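Long-range contact in biliverdin reductase (Synechocystis sp., PDB 5B3T), which probably catalyses the NAD(P)H-dependent reduction of biliverdin, a tetrapyrrole product of heme degradation, in this cyanobacterium: residues Y23-R37 and R283-D296. Residues are numbered along the deposited sequence; the frame is centred on the assembly and turned at random.
With PO4 (phosphate ion), chain C; PO4 (phosphate ion), chain E.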
loop_
_atom_site.group_PDB
_atom_site.type_symbol
_atom_site.label_atom_id
_atom_site.label_comp_id
_atom_site.label_asym_id
_atom_site.label_seq_id
_atom_site.Cartn_x
_atom_site.Cartn_y
_atom_site.Cartn_z
ATOM N N TYR A 23 10.860 0.144 3.117
ATOM C CA TYR A 23 10.375 0.397 4.471
ATOM C C TYR A 23 9.517 -0.754 4.984
ATOM O O TYR A 23 9.710 -1.232 6.108
ATOM C CB TYR A 23 9.588 1.710 4.508
ATOM C CG TYR A 23 9.053 2.056 5.880
ATOM C CD1 TYR A 23 7.816 1.586 6.306
ATOM C CD2 TYR A 23 9.787 2.848 6.752
ATOM C CE1 TYR A 23 7.328 1.894 7.557
ATOM C CE2 TYR A 23 9.305 3.164 8.007
ATOM C CZ TYR A 23 8.075 2.683 8.404
ATOM O OH TYR A 23 7.587 2.992 9.652
ATOM N N ALA A 24 8.546 -1.198 4.182
ATOM C CA ALA A 24 7.661 -2.270 4.628
ATOM C C ALA A 24 8.441 -3.553 4.881
ATOM O O ALA A 24 8.187 -4.258 5.864
ATOM C CB ALA A 24 6.555 -2.502 3.597
ATOM N N ALA A 25 9.403 -3.867 4.010
ATOM C CA ALA A 25 10.217 -5.061 4.200
ATOM C C ALA A 25 11.040 -4.970 5.478
ATOM O O ALA A 25 11.186 -5.962 6.202
ATOM C CB ALA A 25 11.127 -5.270 2.991
ATOM N N GLN A 26 11.584 -3.788 5.773
ATOM C CA GLN A 26 12.415 -3.631 6.962
ATOM C C GLN A 26 11.590 -3.777 8.236
ATOM O O GLN A 26 12.012 -4.450 9.183
ATOM C CB GLN A 26 13.130 -2.278 6.923
ATOM C CG GLN A 26 14.191 -2.181 5.837
ATOM C CD GLN A 26 14.707 -0.768 5.635
ATOM O OE1 GLN A 26 14.811 0.009 6.583
ATOM N NE2 GLN A 26 15.030 -0.428 4.391
ATOM N N ARG A 27 10.408 -3.155 8.277
ATOM C CA ARG A 27 9.547 -3.278 9.451
ATOM C C ARG A 27 9.122 -4.723 9.678
ATOM O O ARG A 27 9.121 -5.204 10.818
ATOM C CB ARG A 27 8.318 -2.380 9.304
ATOM C CG ARG A 27 8.633 -0.895 9.299
ATOM C CD ARG A 27 9.467 -0.524 10.507
ATOM N NE ARG A 27 9.577 0.919 10.686
ATOM C CZ ARG A 27 10.495 1.504 11.449
ATOM N NH1 ARG A 27 11.390 0.762 12.088
ATOM N NH2 ARG A 27 10.529 2.824 11.562
ATOM N N ARG A 28 8.752 -5.429 8.607
ATOM C CA ARG A 28 8.401 -6.841 8.736
ATOM C C ARG A 28 9.596 -7.655 9.216
ATOM O O ARG A 28 9.463 -8.516 10.094
ATOM C CB ARG A 28 7.892 -7.380 7.398
ATOM C CG ARG A 28 6.632 -6.707 6.873
ATOM C CD ARG A 28 5.379 -7.192 7.577
ATOM N NE ARG A 28 4.176 -6.689 6.919
ATOM C CZ ARG A 28 2.938 -6.933 7.333
ATOM N NH1 ARG A 28 2.731 -7.677 8.411
ATOM N NH2 ARG A 28 1.904 -6.434 6.668
ATOM N N ALA A 29 10.776 -7.392 8.647
ATOM C CA ALA A 29 11.971 -8.136 9.030
ATOM C C ALA A 29 12.298 -7.938 10.504
ATOM O O ALA A 29 12.704 -8.883 11.189
ATOM C CB ALA A 29 13.156 -7.713 8.163
ATOM N N GLU A 30 12.126 -6.713 11.008
ATOM C CA GLU A 30 12.428 -6.442 12.410
ATOM C C GLU A 30 11.569 -7.293 13.338
ATOM O O GLU A 30 12.070 -7.849 14.322
ATOM C CB GLU A 30 12.243 -4.953 12.707
ATOM C CG GLU A 30 13.295 -4.057 12.062
ATOM C CD GLU A 30 12.964 -2.579 12.173
ATOM O OE1 GLU A 30 11.794 -2.241 12.449
ATOM O OE2 GLU A 30 13.880 -1.752 11.982
ATOM N N VAL A 31 10.277 -7.426 13.033
ATOM C CA VAL A 31 9.383 -8.168 13.917
ATOM C C VAL A 31 9.542 -9.672 13.727
ATOM O O VAL A 31 9.487 -10.437 14.696
ATOM C CB VAL A 31 7.927 -7.713 13.697
ATOM C CG1 VAL A 31 6.980 -8.502 14.594
ATOM C CG2 VAL A 31 7.792 -6.216 13.957
ATOM N N PHE A 32 9.733 -10.124 12.484
ATOM C CA PHE A 32 9.921 -11.552 12.236
ATOM C C PHE A 32 11.138 -12.090 12.975
ATOM O O PHE A 32 11.103 -13.202 13.516
ATOM C CB PHE A 32 10.048 -11.818 10.735
ATOM C CG PHE A 32 8.735 -11.897 10.022
ATOM C CD1 PHE A 32 7.700 -12.647 10.544
ATOM C CD2 PHE A 32 8.537 -11.224 8.827
ATOM C CE1 PHE A 32 6.488 -12.730 9.893
ATOM C CE2 PHE A 32 7.325 -11.302 8.173
ATOM C CZ PHE A 32 6.300 -12.056 8.705
ATOM N N ARG A 33 12.173 -11.282 13.011
ATOM C CA ARG A 33 13.383 -11.624 13.714
ATOM C C ARG A 33 13.190 -11.651 15.226
ATOM O O ARG A 33 13.590 -12.554 15.878
ATOM C CB ARG A 33 14.530 -10.666 13.368
ATOM C CG ARG A 33 15.863 -11.050 13.969
ATOM C CD ARG A 33 17.011 -10.111 13.651
ATOM N NE ARG A 33 16.655 -8.699 13.756
ATOM C CZ ARG A 33 17.495 -7.679 13.572
ATOM N NH1 ARG A 33 18.787 -7.921 13.325
ATOM N NH2 ARG A 33 17.049 -6.433 13.669
ATOM N N GLY A 34 12.543 -10.630 15.745
ATOM C CA GLY A 34 12.351 -10.483 17.176
ATOM C C GLY A 34 11.378 -11.494 17.746
ATOM O O GLY A 34 11.527 -11.923 18.893
ATOM N N ASP A 35 10.375 -11.889 16.964
ATOM C CA ASP A 35 9.381 -12.844 17.434
ATOM C C ASP A 35 9.960 -14.252 17.394
ATOM O O ASP A 35 10.565 -14.657 16.396
ATOM C CB ASP A 35 8.116 -12.767 16.583
ATOM C CG ASP A 35 6.893 -13.306 17.304
ATOM O OD1 ASP A 35 6.820 -14.534 17.527
ATOM O OD2 ASP A 35 6.001 -12.501 17.646
ATOM N N ARG A 36 9.773 -15.000 18.479
ATOM C CA ARG A 36 10.320 -16.349 18.542
ATOM C C ARG A 36 9.537 -17.344 17.699
ATOM O O ARG A 36 10.032 -18.449 17.454
ATOM C CB ARG A 36 10.351 -16.845 19.983
ATOM C CG ARG A 36 9.023 -17.388 20.455
ATOM C CD ARG A 36 9.183 -18.017 21.814
ATOM N NE ARG A 36 8.619 -19.361 21.891
ATOM C CZ ARG A 36 7.319 -19.624 21.957
ATOM N NH1 ARG A 36 6.437 -18.633 21.955
ATOM N NH2 ARG A 36 6.898 -20.880 22.032
ATOM N N ARG A 37 8.327 -16.989 17.266
ATOM C CA ARG A 37 7.537 -17.884 16.434
ATOM C C ARG A 37 7.986 -17.893 14.979
ATOM O O ARG A 37 7.458 -18.686 14.192
ATOM C CB ARG A 37 6.057 -17.500 16.508
ATOM C CG ARG A 37 5.433 -17.642 17.890
ATOM C CD ARG A 37 4.063 -16.976 17.948
ATOM N NE ARG A 37 4.162 -15.519 17.896
ATOM C CZ ARG A 37 3.120 -14.700 17.794
ATOM N NH1 ARG A 37 1.889 -15.190 17.730
ATOM N NH2 ARG A 37 3.308 -13.387 17.757
ATOM N N ARG A 283 3.783 3.937 12.283
ATOM C CA ARG A 283 3.606 2.824 11.359
ATOM C C ARG A 283 4.313 1.574 11.863
ATOM O O ARG A 283 3.869 0.454 11.582
ATOM C CB ARG A 283 4.127 3.203 9.973
ATOM C CG ARG A 283 3.324 4.290 9.276
ATOM C CD ARG A 283 4.066 4.783 8.050
ATOM N NE ARG A 283 5.369 5.331 8.410
ATOM C CZ ARG A 283 6.312 5.657 7.534
ATOM N NH1 ARG A 283 6.100 5.487 6.236
ATOM N NH2 ARG A 283 7.469 6.149 7.955
ATOM N N ARG A 284 5.410 1.750 12.604
ATOM C CA ARG A 284 6.112 0.615 13.193
ATOM C C ARG A 284 5.186 -0.197 14.087
ATOM O O ARG A 284 5.157 -1.430 14.015
ATOM C CB ARG A 284 7.320 1.109 13.985
ATOM C CG ARG A 284 8.012 0.037 14.810
ATOM C CD ARG A 284 8.800 0.679 15.939
ATOM N NE ARG A 284 9.635 1.767 15.443
ATOM C CZ ARG A 284 10.876 1.612 14.994
ATOM N NH1 ARG A 284 11.434 0.409 14.987
ATOM N NH2 ARG A 284 11.560 2.660 14.553
ATOM N N GLY A 285 4.422 0.482 14.944
ATOM C CA GLY A 285 3.492 -0.228 15.805
ATOM C C GLY A 285 2.420 -0.960 15.023
ATOM O O GLY A 285 2.040 -2.080 15.373
ATOM N N LEU A 286 1.924 -0.343 13.947
ATOM C CA LEU A 286 0.883 -0.979 13.146
ATOM C C LEU A 286 1.427 -2.173 12.373
ATOM O O LEU A 286 0.738 -3.191 12.230
ATOM C CB LEU A 286 0.252 0.038 12.195
ATOM C CG LEU A 286 -0.563 1.154 12.851
ATOM C CD1 LEU A 286 -0.812 2.286 11.865
ATOM C CD2 LEU A 286 -1.878 0.609 13.390
ATOM N N PHE A 287 2.657 -2.068 11.858
ATOM C CA PHE A 287 3.274 -3.217 11.200
ATOM C C PHE A 287 3.490 -4.361 12.181
ATOM O O PHE A 287 3.295 -5.531 11.832
ATOM C CB PHE A 287 4.604 -2.818 10.556
ATOM C CG PHE A 287 4.487 -2.418 9.112
ATOM C CD1 PHE A 287 4.114 -3.347 8.153
ATOM C CD2 PHE A 287 4.763 -1.123 8.711
ATOM C CE1 PHE A 287 4.006 -2.987 6.822
ATOM C CE2 PHE A 287 4.658 -0.754 7.377
ATOM C CZ PHE A 287 4.279 -1.688 6.432
ATOM N N ARG A 288 3.898 -4.043 13.412
ATOM C CA ARG A 288 4.150 -5.090 14.396
ATOM C C ARG A 288 2.865 -5.821 14.766
ATOM O O ARG A 288 2.834 -7.056 14.806
ATOM C CB ARG A 288 4.812 -4.505 15.643
ATOM C CG ARG A 288 5.061 -5.555 16.720
ATOM C CD ARG A 288 5.853 -5.007 17.891
ATOM N NE ARG A 288 6.107 -6.045 18.885
ATOM C CZ ARG A 288 7.078 -5.994 19.791
ATOM N NH1 ARG A 288 7.896 -4.951 19.831
ATOM N NH2 ARG A 288 7.233 -6.988 20.655
ATOM N N GLN A 289 1.793 -5.073 15.042
ATOM C CA GLN A 289 0.520 -5.708 15.371
ATOM C C GLN A 289 0.033 -6.591 14.228
ATOM O O GLN A 289 -0.474 -7.695 14.459
ATOM C CB GLN A 289 -0.531 -4.650 15.711
ATOM C CG GLN A 289 -0.196 -3.805 16.933
ATOM C CD GLN A 289 0.286 -4.641 18.106
ATOM O OE1 GLN A 289 1.395 -4.449 18.607
ATOM N NE2 GLN A 289 -0.547 -5.576 18.549
ATOM N N ASP A 290 0.185 -6.126 12.986
ATOM C CA ASP A 290 -0.247 -6.930 11.848
ATOM C C ASP A 290 0.619 -8.174 11.691
ATOM O O ASP A 290 0.101 -9.268 11.442
ATOM C CB ASP A 290 -0.223 -6.098 10.570
ATOM C CG ASP A 290 -0.857 -6.821 9.400
ATOM O OD1 ASP A 290 -2.104 -6.836 9.317
ATOM O OD2 ASP A 290 -0.111 -7.381 8.569
ATOM N N THR A 291 1.938 -8.026 11.834
ATOM C CA THR A 291 2.822 -9.183 11.744
ATOM C C THR A 291 2.505 -10.198 12.833
ATOM O O THR A 291 2.475 -11.407 12.576
ATOM C CB THR A 291 4.284 -8.744 11.838
ATOM O OG1 THR A 291 4.568 -7.799 10.803
ATOM C CG2 THR A 291 5.211 -9.945 11.683
ATOM N N GLU A 292 2.256 -9.724 14.056
ATOM C CA GLU A 292 1.941 -10.638 15.148
ATOM C C GLU A 292 0.593 -11.317 14.930
ATOM O O GLU A 292 0.418 -12.488 15.287
ATOM C CB GLU A 292 1.976 -9.892 16.481
ATOM C CG GLU A 292 3.378 -9.456 16.883
ATOM C CD GLU A 292 3.408 -8.642 18.162
ATOM O OE1 GLU A 292 2.336 -8.192 18.614
ATOM O OE2 GLU A 292 4.512 -8.456 18.719
ATOM N N ALA A 293 -0.369 -10.602 14.339
ATOM C CA ALA A 293 -1.643 -11.229 13.999
ATOM C C ALA A 293 -1.453 -12.327 12.961
ATOM O O ALA A 293 -2.082 -13.389 13.045
ATOM C CB ALA A 293 -2.629 -10.174 13.497
ATOM N N VAL A 294 -0.583 -12.089 11.974
ATOM C CA VAL A 294 -0.295 -13.106 10.965
ATOM C C VAL A 294 0.342 -14.326 11.611
ATOM O O VAL A 294 -0.036 -15.469 11.329
ATOM C CB VAL A 294 0.598 -12.517 9.856
ATOM C CG1 VAL A 294 1.207 -13.622 9.012
ATOM C CG2 VAL A 294 -0.201 -11.557 8.982
ATOM N N LEU A 295 1.318 -14.105 12.490
ATOM C CA LEU A 295 1.923 -15.213 13.218
ATOM C C LEU A 295 0.881 -15.965 14.034
ATOM O O LEU A 295 0.894 -17.200 14.089
ATOM C CB LEU A 295 3.046 -14.688 14.114
ATOM C CG LEU A 295 4.267 -14.226 13.315
ATOM C CD1 LEU A 295 5.330 -13.620 14.212
ATOM C CD2 LEU A 295 4.838 -15.391 12.519
ATOM N N ASP A 296 -0.042 -15.234 14.662
ATOM C CA ASP A 296 -1.129 -15.867 15.402
ATOM C C ASP A 296 -1.925 -16.803 14.504
ATOM O O ASP A 296 -2.160 -17.966 14.848
ATOM C CB ASP A 296 -2.047 -14.800 16.010
ATOM C CG ASP A 296 -1.877 -14.660 17.520
ATOM O OD1 ASP A 296 -0.827 -14.147 17.975
ATOM O OD2 ASP A 296 -2.818 -15.036 18.258
HETATM P P PO4 C . 7.112 5.580 11.742
HETATM O O1 PO4 C . 7.547 6.821 12.478
HETATM O O2 PO4 C . 7.093 4.398 12.680
HETATM O O3 PO4 C . 5.726 5.793 11.189
HETATM O O4 PO4 C . 8.080 5.307 10.616
HETATM P P PO4 E . 10.323 -6.306 22.610
HETATM O O1 PO4 E . 10.276 -5.739 24.010
HETATM O O2 PO4 E . 11.629 -7.035 22.405
HETATM O O3 PO4 E . 10.212 -5.183 21.607
HETATM O O4 PO4 E . 9.173 -7.266 22.420
HETATM O O HOH W 1 7.127 -3.114 12.775
HETATM O O HOH W 2 6.613 -9.933 18.309
#
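Phe287 pushes its ring between Tyr23, Ala24, Arg27 and Arg28 as a knob into a hole, a worked example of how a helix late in a chain can pack on the first helix of a Rossmann domain. The axes of 23-34 and 283-296 approach to 9.2 Å at a crossing angle of -55°. At the ring's leading end, Phe287 CZ meets Ala24 CB at 3.7 Å, while its edge faces the guanidinium of Arg28, the two planes 75° apart. Bent at chi2 (-78°), the Arg28 chain passes across the ring, laying one guanidinium face over Phe287 CD1 at the ring's edge, and delivers its end to helix 283-296. There Arg28 NH1 and NH2 both hold Asp290 OD2, each at 2.9 Å, and Arg28 NH1 also donates, tilted from the guanidinium plane, to Thr291 OG1 at 3.0 Å. His129 NE2 bonds the other oxygen of Asp290, tying the carboxylate to the Rossmann sheet. A methionine in place of Arg28 would probably leave the buried Asp290 carboxylate without its cationic mate and Phe287 without the flat group at its edge. Further along, Thr291 CG2 sits over the Phe32 ring, 3.9 Å from its centroid, in a CH-pi contact, and also meets Val31 CG1. Past the helix end, Arg37 grips Asp35 side-on, lies flat over Leu295 CB, and gives Arg37 NH1 to Asp296 OD1 at 2.9 Å; Lys302 takes the other oxygen. At the opposite end the Arg283 guanidinium stacks nearly parallel on Tyr23 in a cation-pi contact, and both residues hold a phosphate ion, probably from the crystallisation liquor, whose charge probably eases the gathering of Arg27, Arg283 and Arg284. Tyr23 and Ala24 belong to the NADP(+) site, without its nucleotide here, and the pairing is a Rossmann-fold dinucleotide-binding helix covered by a helix from the C-terminal region of a Gfo/Idh/MocA-family enzyme.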